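Local structure of B-agarase (Agarivorans gilvus, 5Z6P) at residues Leu591-Lys603 / Asn626-Asp638. The protein probably hydrolyses the beta-glycosidic linkages of agarose, as a beta-agarase of glycoside hydrolase family 50. Sequence-based numbering, arbitrary orientation.
Sequences LEAFASEYFRVVK and NPEVVRAAAKHVD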
loop_
_atom_site.group_PDB
_atom_site.type_symbol
_atom_site.label_atom_id
_atom_site.label_comp_id
_atom_site.label_asym_id
_atom_site.label_seq_id
_atom_site.Cartn_x
_atom_site.Cartn_y
_atom_site.Cartn_z
ATOM N N LEU A 591 -9.259 0.937 24.005
ATOM C CA LEU A 591 -9.069 0.685 22.574
ATOM C C LEU A 591 -9.490 -0.746 22.214
ATOM O O LEU A 591 -10.253 -0.969 21.266
ATOM C CB LEU A 591 -7.606 0.937 22.166
ATOM C CG LEU A 591 -7.199 0.731 20.717
ATOM C CD1 LEU A 591 -7.995 1.622 19.780
ATOM C CD2 LEU A 591 -5.699 0.970 20.546
ATOM N N GLU A 592 -9.024 -1.707 22.999
ATOM C CA GLU A 592 -9.381 -3.091 22.742
ATOM C C GLU A 592 -10.881 -3.325 22.884
ATOM O O GLU A 592 -11.450 -4.035 22.072
ATOM C CB GLU A 592 -8.620 -4.056 23.666
ATOM C CG GLU A 592 -9.103 -5.491 23.519
ATOM C CD GLU A 592 -8.152 -6.524 24.082
ATOM O OE1 GLU A 592 -7.049 -6.143 24.471
ATOM O OE2 GLU A 592 -8.510 -7.716 24.128
ATOM N N ALA A 593 -11.526 -2.739 23.895
ATOM C CA ALA A 593 -12.981 -2.917 24.038
ATOM C C ALA A 593 -13.730 -2.326 22.828
ATOM O O ALA A 593 -14.656 -2.917 22.309
ATOM C CB ALA A 593 -13.503 -2.277 25.339
ATOM N N PHE A 594 -13.316 -1.145 22.405
ATOM C CA PHE A 594 -13.895 -0.515 21.221
ATOM C C PHE A 594 -13.783 -1.421 19.988
ATOM O O PHE A 594 -14.785 -1.753 19.370
ATOM C CB PHE A 594 -13.223 0.838 20.954
ATOM C CG PHE A 594 -13.456 1.374 19.556
ATOM C CD1 PHE A 594 -14.703 1.818 19.166
ATOM C CD2 PHE A 594 -12.408 1.459 18.654
ATOM C CE1 PHE A 594 -14.910 2.329 17.889
ATOM C CE2 PHE A 594 -12.603 1.952 17.387
ATOM C CZ PHE A 594 -13.861 2.377 16.996
ATOM N N ALA A 595 -12.558 -1.814 19.648
ATOM C CA ALA A 595 -12.323 -2.641 18.484
ATOM C C ALA A 595 -13.036 -3.984 18.594
ATOM O O ALA A 595 -13.579 -4.466 17.612
ATOM C CB ALA A 595 -10.833 -2.848 18.267
ATOM N N SER A 596 -13.056 -4.582 19.781
ATOM C CA SER A 596 -13.695 -5.902 19.929
ATOM C C SER A 596 -15.162 -5.874 19.504
ATOM O O SER A 596 -15.652 -6.819 18.882
ATOM C CB SER A 596 -13.581 -6.416 21.371
ATOM O OG SER A 596 -12.235 -6.640 21.727
ATOM N N GLU A 597 -15.861 -4.785 19.828
ATOM C CA GLU A 597 -17.253 -4.655 19.428
ATOM C C GLU A 597 -17.412 -4.436 17.921
ATOM O O GLU A 597 -18.358 -4.923 17.349
ATOM C CB GLU A 597 -17.938 -3.507 20.180
ATOM C CG GLU A 597 -19.452 -3.429 19.958
ATOM C CD GLU A 597 -20.245 -4.563 20.640
ATOM O OE1 GLU A 597 -19.649 -5.440 21.294
ATOM O OE2 GLU A 597 -21.482 -4.574 20.520
ATOM N N TYR A 598 -16.510 -3.691 17.283
ATOM C CA TYR A 598 -16.559 -3.605 15.824
ATOM C C TYR A 598 -16.486 -5.028 15.227
ATOM O O TYR A 598 -17.313 -5.424 14.420
ATOM C CB TYR A 598 -15.424 -2.733 15.264
ATOM C CG TYR A 598 -15.211 -2.881 13.753
ATOM C CD1 TYR A 598 -15.923 -2.109 12.845
ATOM C CD2 TYR A 598 -14.290 -3.796 13.249
ATOM C CE1 TYR A 598 -15.726 -2.255 11.450
ATOM C CE2 TYR A 598 -14.083 -3.951 11.892
ATOM C CZ TYR A 598 -14.797 -3.184 10.986
ATOM O OH TYR A 598 -14.573 -3.373 9.643
ATOM N N PHE A 599 -15.493 -5.800 15.650
ATOM C CA PHE A 599 -15.295 -7.111 15.057
ATOM C C PHE A 599 -16.430 -8.063 15.421
ATOM O O PHE A 599 -16.796 -8.906 14.604
ATOM C CB PHE A 599 -13.931 -7.680 15.457
ATOM C CG PHE A 599 -12.765 -6.957 14.820
ATOM C CD1 PHE A 599 -12.549 -7.030 13.449
ATOM C CD2 PHE A 599 -11.884 -6.215 15.588
ATOM C CE1 PHE A 599 -11.477 -6.370 12.851
ATOM C CE2 PHE A 599 -10.819 -5.534 14.995
ATOM C CZ PHE A 599 -10.619 -5.622 13.614
ATOM N N ARG A 600 -17.007 -7.903 16.615
ATOM C CA ARG A 600 -18.122 -8.749 17.058
ATOM C C ARG A 600 -19.355 -8.509 16.201
ATOM O O ARG A 600 -20.006 -9.459 15.752
ATOM C CB ARG A 600 -18.466 -8.508 18.554
ATOM C CG ARG A 600 -19.519 -9.476 19.145
ATOM C CD ARG A 600 -19.880 -9.196 20.652
ATOM N NE ARG A 600 -20.855 -8.113 20.737
ATOM C CZ ARG A 600 -22.174 -8.277 20.731
ATOM N NH1 ARG A 600 -22.708 -9.490 20.698
ATOM N NH2 ARG A 600 -22.964 -7.220 20.772
ATOM N N VAL A 601 -19.675 -7.236 15.965
ATOM C CA VAL A 601 -20.889 -6.906 15.222
ATOM C C VAL A 601 -20.764 -7.375 13.766
ATOM O O VAL A 601 -21.670 -8.022 13.243
ATOM C CB VAL A 601 -21.214 -5.394 15.268
ATOM C CG1 VAL A 601 -22.328 -5.072 14.321
ATOM C CG2 VAL A 601 -21.588 -4.960 16.704
ATOM N N VAL A 602 -19.629 -7.087 13.137
ATOM C CA VAL A 602 -19.398 -7.528 11.766
ATOM C C VAL A 602 -19.453 -9.054 11.672
ATOM O O VAL A 602 -20.132 -9.577 10.819
ATOM C CB VAL A 602 -18.051 -7.039 11.201
ATOM C CG1 VAL A 602 -17.798 -7.669 9.816
ATOM C CG2 VAL A 602 -18.010 -5.508 11.116
ATOM N N LYS A 603 -18.750 -9.758 12.550
ATOM C CA LYS A 603 -18.806 -11.229 12.551
ATOM C C LYS A 603 -20.260 -11.713 12.608
ATOM O O LYS A 603 -20.684 -12.563 11.822
ATOM C CB LYS A 603 -18.004 -11.806 13.730
ATOM C CG LYS A 603 -17.935 -13.319 13.774
ATOM C CD LYS A 603 -17.568 -13.815 15.161
ATOM C CE LYS A 603 -17.503 -15.345 15.234
ATOM N NZ LYS A 603 -16.100 -15.874 15.278
ATOM N N ASN A 626 -2.004 -2.309 16.081
ATOM C CA ASN A 626 -1.429 -2.297 17.411
ATOM C C ASN A 626 -1.906 -3.544 18.161
ATOM O O ASN A 626 -2.858 -4.186 17.723
ATOM C CB ASN A 626 -1.827 -1.011 18.129
ATOM C CG ASN A 626 -3.301 -0.744 18.023
ATOM O OD1 ASN A 626 -4.112 -1.503 18.553
ATOM N ND2 ASN A 626 -3.661 0.333 17.327
ATOM N N PRO A 627 -1.233 -3.906 19.277
ATOM C CA PRO A 627 -1.607 -5.156 19.958
ATOM C C PRO A 627 -3.080 -5.183 20.334
ATOM O O PRO A 627 -3.742 -6.195 20.173
ATOM C CB PRO A 627 -0.719 -5.159 21.205
ATOM C CG PRO A 627 0.477 -4.361 20.804
ATOM C CD PRO A 627 -0.052 -3.279 19.889
ATOM N N GLU A 628 -3.601 -4.050 20.775
ATOM C CA GLU A 628 -5.004 -3.973 21.175
ATOM C C GLU A 628 -5.995 -4.370 20.069
ATOM O O GLU A 628 -6.866 -5.198 20.303
ATOM C CB GLU A 628 -5.307 -2.567 21.682
ATOM C CG GLU A 628 -4.593 -2.226 22.988
ATOM C CD GLU A 628 -3.163 -1.743 22.798
ATOM O OE1 GLU A 628 -2.699 -1.625 21.642
ATOM O OE2 GLU A 628 -2.505 -1.464 23.823
ATOM N N VAL A 629 -5.863 -3.811 18.863
ATOM C CA VAL A 629 -6.845 -4.098 17.827
ATOM C C VAL A 629 -6.577 -5.462 17.169
ATOM O O VAL A 629 -7.489 -6.104 16.667
ATOM C CB VAL A 629 -6.919 -2.950 16.753
ATOM C CG1 VAL A 629 -7.333 -1.623 17.425
ATOM C CG2 VAL A 629 -5.612 -2.789 15.994
ATOM N N VAL A 630 -5.344 -5.944 17.228
ATOM C CA VAL A 630 -5.072 -7.304 16.761
ATOM C C VAL A 630 -5.709 -8.337 17.705
ATOM O O VAL A 630 -6.377 -9.254 17.259
ATOM C CB VAL A 630 -3.550 -7.592 16.625
ATOM C CG1 VAL A 630 -3.304 -9.081 16.398
ATOM C CG2 VAL A 630 -2.937 -6.767 15.470
ATOM N N ARG A 631 -5.534 -8.167 19.009
ATOM C CA ARG A 631 -6.208 -9.060 19.958
ATOM C C ARG A 631 -7.734 -8.977 19.779
ATOM O O ARG A 631 -8.419 -9.981 19.840
ATOM C CB ARG A 631 -5.798 -8.745 21.404
ATOM C CG ARG A 631 -4.397 -9.220 21.746
ATOM C CD ARG A 631 -4.078 -9.187 23.247
ATOM N NE ARG A 631 -3.389 -7.957 23.629
ATOM C CZ ARG A 631 -4.009 -6.977 24.241
ATOM N NH1 ARG A 631 -5.276 -7.147 24.510
ATOM N NH2 ARG A 631 -3.394 -5.847 24.566
ATOM N N ALA A 632 -8.259 -7.798 19.477
ATOM C CA ALA A 632 -9.699 -7.681 19.280
ATOM C C ALA A 632 -10.134 -8.476 18.048
ATOM O O ALA A 632 -11.178 -9.138 18.045
ATOM C CB ALA A 632 -10.105 -6.230 19.150
ATOM N N ALA A 633 -9.326 -8.411 17.000
ATOM C CA ALA A 633 -9.686 -9.084 15.766
ATOM C C ALA A 633 -9.650 -10.579 16.008
ATOM O O ALA A 633 -10.557 -11.299 15.627
ATOM C CB ALA A 633 -8.748 -8.701 14.635
ATOM N N ALA A 634 -8.590 -11.021 16.670
ATOM C CA ALA A 634 -8.386 -12.429 16.953
ATOM C C ALA A 634 -9.595 -13.088 17.674
ATOM O O ALA A 634 -9.799 -14.280 17.538
ATOM C CB ALA A 634 -7.091 -12.609 17.771
ATOM N N LYS A 635 -10.416 -12.301 18.381
ATOM C CA LYS A 635 -11.580 -12.832 19.116
ATOM C C LYS A 635 -12.693 -13.265 18.182
ATOM O O LYS A 635 -13.521 -14.086 18.546
ATOM C CB LYS A 635 -12.165 -11.792 20.093
ATOM C CG LYS A 635 -11.189 -11.240 21.100
ATOM C CD LYS A 635 -11.849 -10.241 22.049
ATOM C CE LYS A 635 -10.814 -9.647 22.985
ATOM N NZ LYS A 635 -11.374 -8.517 23.759
ATOM N N HIS A 636 -12.732 -12.681 16.988
ATOM C CA HIS A 636 -13.921 -12.806 16.159
ATOM C C HIS A 636 -13.673 -13.194 14.689
ATOM O O HIS A 636 -14.512 -13.838 14.096
ATOM C CB HIS A 636 -14.735 -11.495 16.222
ATOM C CG HIS A 636 -15.196 -11.140 17.603
ATOM N ND1 HIS A 636 -16.227 -11.805 18.240
ATOM C CD2 HIS A 636 -14.760 -10.209 18.489
ATOM C CE1 HIS A 636 -16.389 -11.309 19.450
ATOM N NE2 HIS A 636 -15.513 -10.340 19.628
ATOM N N VAL A 637 -12.544 -12.812 14.100
ATOM C CA VAL A 637 -12.323 -13.171 12.707
ATOM C C VAL A 637 -11.928 -14.637 12.567
ATOM O O VAL A 637 -11.514 -15.280 13.527
ATOM C CB VAL A 637 -11.246 -12.284 12.038
ATOM C CG1 VAL A 637 -11.589 -10.804 12.226
ATOM C CG2 VAL A 637 -9.874 -12.605 12.571
ATOM N N ASP A 638 -12.074 -15.164 11.362
ATOM C CA ASP A 638 -11.600 -16.489 11.068
ATOM C C ASP A 638 -10.118 -16.437 10.654
ATOM O O ASP A 638 -9.326 -17.323 11.004
ATOM C CB ASP A 638 -12.463 -17.112 9.987
ATOM C CG ASP A 638 -13.898 -17.336 10.443
ATOM O OD1 ASP A 638 -14.114 -17.959 11.493
ATOM O OD2 ASP A 638 -14.810 -16.894 9.747
HETATM O O HOH W 1 -7.217 -9.506 25.472
HETATM O O HOH W 2 -5.987 -4.063 25.876
HETATM O O HOH W 3 -14.245 -16.776 16.679
#
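A632 of helix 627-634 fits as a knob into a hole on helix 581-609 lined by E592, A595, S596 and F599. The short segments run at 32° to each other, with axes 8.1 Å apart. Both helices fall in the beta-galactosidase-like family region, probably part of the (beta/alpha)8 barrel expected for glycoside hydrolase family 50, and the chain leaves the second one for strand 640-643. The close approach rests on small residues: A632 CB lies 3.6 Å from A595 CB.

K635 can be followed outward from CB. With CG anti to the carbonyl carbon (chi1 -56°) and the chain extended beyond it, CD passes 3.6 Å from S596 OG and CE approaches E592 OE2. NZ then donates to S596 OG at 2.9 Å and to E592 OE2 through the anti lone pair of that oxygen, a hydrogen bond within a salt bridge. S596 OG in turn donates to E592 O, which also accepts from S596 N on the opposite face of the carbonyl plane. R631 extends the charge network, but the modelled position of its NH1 beside E592 OE1 is doubtful.

The F599 ring lies between Y598 CD2 and A633 CA on opposite faces; A633 CA stands 17° off the normal through the centroid, a CH-pi contact. W512 and Y615 from outside the two helices also meet this phenyl group.

At the far end, the H636 ring receives R600 CB over one face, another CH-pi contact, while K603 CD meets its edge. K603 NZ, turned by a bend at the last torsion of its chain, donates to H636 O at 2.8 Å, tilted from the carbonyl plane.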